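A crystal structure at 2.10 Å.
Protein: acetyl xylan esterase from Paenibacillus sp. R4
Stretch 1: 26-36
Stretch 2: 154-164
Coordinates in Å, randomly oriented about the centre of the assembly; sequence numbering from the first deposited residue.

Stretch 1 26-36: LFWDNAKALSN
Stretch 2 (154-164) YKQVYLDCIRA

Both stretches are α-helical, with phi/psi mostly near -65/-40, Tyr 154 at -78/-6 and Lys 155 at -65/-59 among the departures, and i to i+4 backbone hydrogen bonds such as Lys 32 N to Trp 28 O (2.8 Å) and Arg 163 N to Leu 159 O (2.9 Å). Their axes approach to 10.6 Å, with 59° between the N-to-C directions and a signed crossing angle of -59°. The register is set by Ser 35 and Leu 159, whose CA atoms lie 7.0 Å apart. The contact buries 465 Å², summed over both sides.

Along helix 154-164, Tyr 154 (chi1 m) leads its side chain away from the partner helix, and contact begins at Lys 155. Its CA-to-CB bond points sideways, and the rotamer t, t, 104°, t carries the aliphatic chain across the first helix, past Phe 27 and Ala 31. Lys 155 CD lies 3.8 Å from Phe 27 CZ, obliquely to the ring, and 4.5 Å from Ala 31 CB. Long methylenes suit this place because they pack apolar neighbours while carrying NZ to a hydrogen bond elsewhere in the structure. Phe 27 (chi1 t, chi2 86°) starts sideways, but its ring end comes nearer.

One turn beyond Lys 155, Tyr 158 (m, chi2 17°) points toward the first helix and meets Trp 28 (m, chi2 113°). Trp 28 CH2 is 3.7 Å from Tyr 158 CD2; the six-membered ring of Trp 28 and the Tyr 158 ring have planes at 12° and centroids 5.7 Å apart, so they are nearly parallel but slid apart, with little overlap. Both are buried, yet Trp 28 NE1 and Tyr 158 OH find hydrogen bonds elsewhere in the structure.

Leu 159 (m, t) is an apolar centre of the contact. Its CD2 lies 4.2 Å from Ala 31 CB and 4.5 Å from Trp 28 CZ3, at the edge of the indole near its plane. The short side chain of Ala 31 points toward the second helix, and Leu 159 CD2 comes close to the backbone there, 3.8 Å from Ala 31 O and 4.2 Å from Lys 32 N; Ser 35, also toward, meets Leu 159 CD2 through CB at 4.4 Å.

Asp 160 points away and Cys 161 is out of reach. Arg 163 (m, t, p, chi4 79°) supplies the polar link: NH1 donates to Ser 35 OG at 2.8 Å, with an N-H...O angle of 159°. The hydroxyl lies at the guanidinium edge near its plane, where the N-H bonds point, and Ser 35 in rotamer t presents it there.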

# COMPACT_ATOMS: atom_id res chain seq x y z
N LEU A 26 -1.86 -30.14 36.80
CA LEU A 26 -2.90 -29.84 37.81
C LEU A 26 -3.99 -28.83 37.32
O LEU A 26 -5.18 -29.07 37.50
CB LEU A 26 -2.27 -29.37 39.11
CG LEU A 26 -3.25 -28.93 40.21
CD1 LEU A 26 -4.09 -30.12 40.63
CD2 LEU A 26 -2.50 -28.32 41.40
N PHE A 27 -3.59 -27.71 36.74
CA PHE A 27 -4.57 -26.73 36.19
C PHE A 27 -5.55 -27.42 35.23
O PHE A 27 -6.77 -27.21 35.35
CB PHE A 27 -3.86 -25.59 35.49
CG PHE A 27 -4.77 -24.68 34.73
CD1 PHE A 27 -5.38 -23.61 35.37
CD2 PHE A 27 -4.98 -24.86 33.37
CE1 PHE A 27 -6.22 -22.75 34.66
CE2 PHE A 27 -5.82 -24.03 32.65
CZ PHE A 27 -6.43 -22.96 33.29
N TRP A 28 -5.02 -28.25 34.32
CA TRP A 28 -5.83 -28.94 33.34
C TRP A 28 -6.70 -30.07 33.90
O TRP A 28 -7.88 -30.21 33.47
CB TRP A 28 -5.05 -29.38 32.09
CG TRP A 28 -4.73 -28.21 31.20
CD1 TRP A 28 -3.49 -27.68 30.92
CD2 TRP A 28 -5.67 -27.42 30.46
NE1 TRP A 28 -3.62 -26.61 30.11
CE2 TRP A 28 -4.94 -26.42 29.81
CE3 TRP A 28 -7.07 -27.44 30.33
CZ2 TRP A 28 -5.54 -25.46 28.99
CZ3 TRP A 28 -7.68 -26.47 29.55
CH2 TRP A 28 -6.91 -25.47 28.91
N ASP A 29 -6.21 -30.89 34.80
CA ASP A 29 -7.15 -31.93 35.24
C ASP A 29 -8.24 -31.41 36.21
O ASP A 29 -9.30 -32.02 36.29
CB ASP A 29 -6.52 -33.27 35.63
CG ASP A 29 -5.32 -33.10 36.42
OD1 ASP A 29 -5.30 -32.06 37.10
OD2 ASP A 29 -4.39 -33.94 36.32
N ASN A 30 -8.01 -30.28 36.88
CA ASN A 30 -9.11 -29.55 37.54
C ASN A 30 -10.13 -29.05 36.51
O ASN A 30 -11.33 -29.23 36.69
CB ASN A 30 -8.62 -28.32 38.37
CG ASN A 30 -7.94 -28.71 39.71
OD1 ASN A 30 -8.04 -29.84 40.20
ND2 ASN A 30 -7.22 -27.75 40.27
N ALA A 31 -9.66 -28.39 35.45
CA ALA A 31 -10.60 -27.88 34.45
C ALA A 31 -11.35 -29.02 33.80
O ALA A 31 -12.52 -28.89 33.56
CB ALA A 31 -9.90 -27.05 33.42
N LYS A 32 -10.68 -30.12 33.56
CA LYS A 32 -11.32 -31.32 33.03
C LYS A 32 -12.39 -31.94 33.97
O LYS A 32 -13.38 -32.44 33.47
CB LYS A 32 -10.29 -32.40 32.67
CG LYS A 32 -9.63 -32.20 31.32
CD LYS A 32 -8.78 -33.39 30.92
CE LYS A 32 -7.30 -33.09 31.03
NZ LYS A 32 -6.49 -34.24 30.60
N ALA A 33 -12.15 -31.98 35.29
CA ALA A 33 -13.09 -32.55 36.25
C ALA A 33 -14.34 -31.69 36.29
O ALA A 33 -15.44 -32.20 36.38
CB ALA A 33 -12.47 -32.68 37.64
N LEU A 34 -14.17 -30.38 36.17
CA LEU A 34 -15.30 -29.49 35.94
C LEU A 34 -16.10 -29.85 34.68
O LEU A 34 -17.31 -29.95 34.74
CB LEU A 34 -14.84 -28.02 35.92
CG LEU A 34 -14.68 -27.38 37.34
CD1 LEU A 34 -15.85 -26.45 37.66
CD2 LEU A 34 -14.46 -28.36 38.51
N SER A 35 -15.44 -30.13 33.57
CA SER A 35 -16.17 -30.65 32.40
C SER A 35 -16.83 -32.03 32.63
O SER A 35 -17.92 -32.26 32.12
CB SER A 35 -15.29 -30.69 31.14
OG SER A 35 -15.91 -31.44 30.09
N ASN A 36 -16.18 -32.91 33.36
CA ASN A 36 -16.72 -34.24 33.65
C ASN A 36 -18.01 -34.25 34.48
O ASN A 36 -18.70 -35.25 34.46
CB ASN A 36 -15.69 -35.11 34.40
CG ASN A 36 -14.43 -35.38 33.59
OD1 ASN A 36 -13.32 -35.22 34.10
ND2 ASN A 36 -14.59 -35.78 32.33
N TYR A 154 -9.45 -19.02 26.16
CA TYR A 154 -9.16 -20.33 25.58
C TYR A 154 -9.32 -21.45 26.55
O TYR A 154 -9.28 -22.62 26.10
CB TYR A 154 -7.82 -20.40 24.78
CG TYR A 154 -7.90 -19.75 23.39
CD1 TYR A 154 -8.53 -20.41 22.31
CD2 TYR A 154 -7.28 -18.52 23.14
CE1 TYR A 154 -8.63 -19.83 21.05
CE2 TYR A 154 -7.32 -17.94 21.87
CZ TYR A 154 -8.00 -18.58 20.83
OH TYR A 154 -8.03 -18.00 19.61
N LYS A 155 -9.58 -21.18 27.83
CA LYS A 155 -9.84 -22.29 28.72
C LYS A 155 -11.12 -23.04 28.33
O LYS A 155 -11.08 -24.20 28.04
CB LYS A 155 -9.90 -21.89 30.18
CG LYS A 155 -10.01 -23.08 31.11
CD LYS A 155 -10.18 -22.65 32.58
CE LYS A 155 -11.59 -22.82 33.04
NZ LYS A 155 -11.73 -22.22 34.39
N GLN A 156 -12.25 -22.36 28.32
CA GLN A 156 -13.48 -22.96 27.90
C GLN A 156 -13.45 -23.38 26.42
O GLN A 156 -14.06 -24.40 26.08
CB GLN A 156 -14.70 -22.05 28.20
CG GLN A 156 -15.08 -22.04 29.67
CD GLN A 156 -15.75 -23.34 30.12
OE1 GLN A 156 -16.41 -24.02 29.34
NE2 GLN A 156 -15.53 -23.70 31.38
N VAL A 157 -12.67 -22.70 25.56
CA VAL A 157 -12.53 -23.20 24.16
C VAL A 157 -11.92 -24.60 24.10
O VAL A 157 -12.42 -25.50 23.40
CB VAL A 157 -11.76 -22.18 23.27
CG1 VAL A 157 -11.62 -22.66 21.86
CG2 VAL A 157 -12.50 -20.84 23.28
N TYR A 158 -10.82 -24.81 24.86
CA TYR A 158 -10.14 -26.11 24.85
C TYR A 158 -11.02 -27.19 25.41
O TYR A 158 -11.06 -28.32 24.91
CB TYR A 158 -8.80 -26.09 25.58
CG TYR A 158 -7.68 -25.36 24.87
CD1 TYR A 158 -7.92 -24.46 23.84
CD2 TYR A 158 -6.39 -25.53 25.26
CE1 TYR A 158 -6.88 -23.79 23.22
CE2 TYR A 158 -5.36 -24.79 24.67
CZ TYR A 158 -5.61 -23.96 23.65
OH TYR A 158 -4.62 -23.25 23.05
N LEU A 159 -11.75 -26.86 26.45
CA LEU A 159 -12.74 -27.82 26.98
C LEU A 159 -13.85 -28.17 25.98
O LEU A 159 -14.27 -29.32 25.93
CB LEU A 159 -13.37 -27.24 28.28
CG LEU A 159 -12.39 -27.09 29.41
CD1 LEU A 159 -13.07 -26.44 30.60
CD2 LEU A 159 -11.73 -28.39 29.86
N ASP A 160 -14.39 -27.18 25.26
CA ASP A 160 -15.39 -27.46 24.17
C ASP A 160 -14.81 -28.45 23.14
O ASP A 160 -15.54 -29.33 22.64
CB ASP A 160 -15.76 -26.23 23.40
CG ASP A 160 -16.43 -25.15 24.26
OD1 ASP A 160 -17.00 -25.47 25.34
OD2 ASP A 160 -16.36 -23.93 23.86
N CYS A 161 -13.50 -28.31 22.87
CA CYS A 161 -12.77 -29.10 21.90
C CYS A 161 -12.57 -30.51 22.35
O CYS A 161 -12.47 -31.38 21.51
CB CYS A 161 -11.42 -28.46 21.48
SG CYS A 161 -11.62 -26.90 20.55
N ILE A 162 -12.42 -30.72 23.66
CA ILE A 162 -12.34 -32.07 24.24
C ILE A 162 -13.74 -32.69 24.29
O ILE A 162 -13.96 -33.92 24.06
CB ILE A 162 -11.71 -32.00 25.67
CG1 ILE A 162 -10.17 -31.83 25.55
CG2 ILE A 162 -12.07 -33.23 26.55
CD1 ILE A 162 -9.55 -31.33 26.86
N ARG A 163 -14.71 -31.84 24.58
CA ARG A 163 -16.09 -32.29 24.54
C ARG A 163 -16.58 -32.68 23.13
O ARG A 163 -17.46 -33.54 23.03
CB ARG A 163 -16.98 -31.26 25.23
CG ARG A 163 -16.71 -31.23 26.72
CD ARG A 163 -17.24 -29.98 27.37
NE ARG A 163 -18.69 -30.06 27.57
CZ ARG A 163 -19.30 -30.73 28.54
NH1 ARG A 163 -18.62 -31.41 29.49
NH2 ARG A 163 -20.64 -30.68 28.58
N ALA A 164 -16.00 -32.13 22.06
CA ALA A 164 -16.20 -32.68 20.71
C ALA A 164 -15.72 -34.14 20.58
O ALA A 164 -16.29 -34.93 19.87
CB ALA A 164 -15.53 -31.80 19.67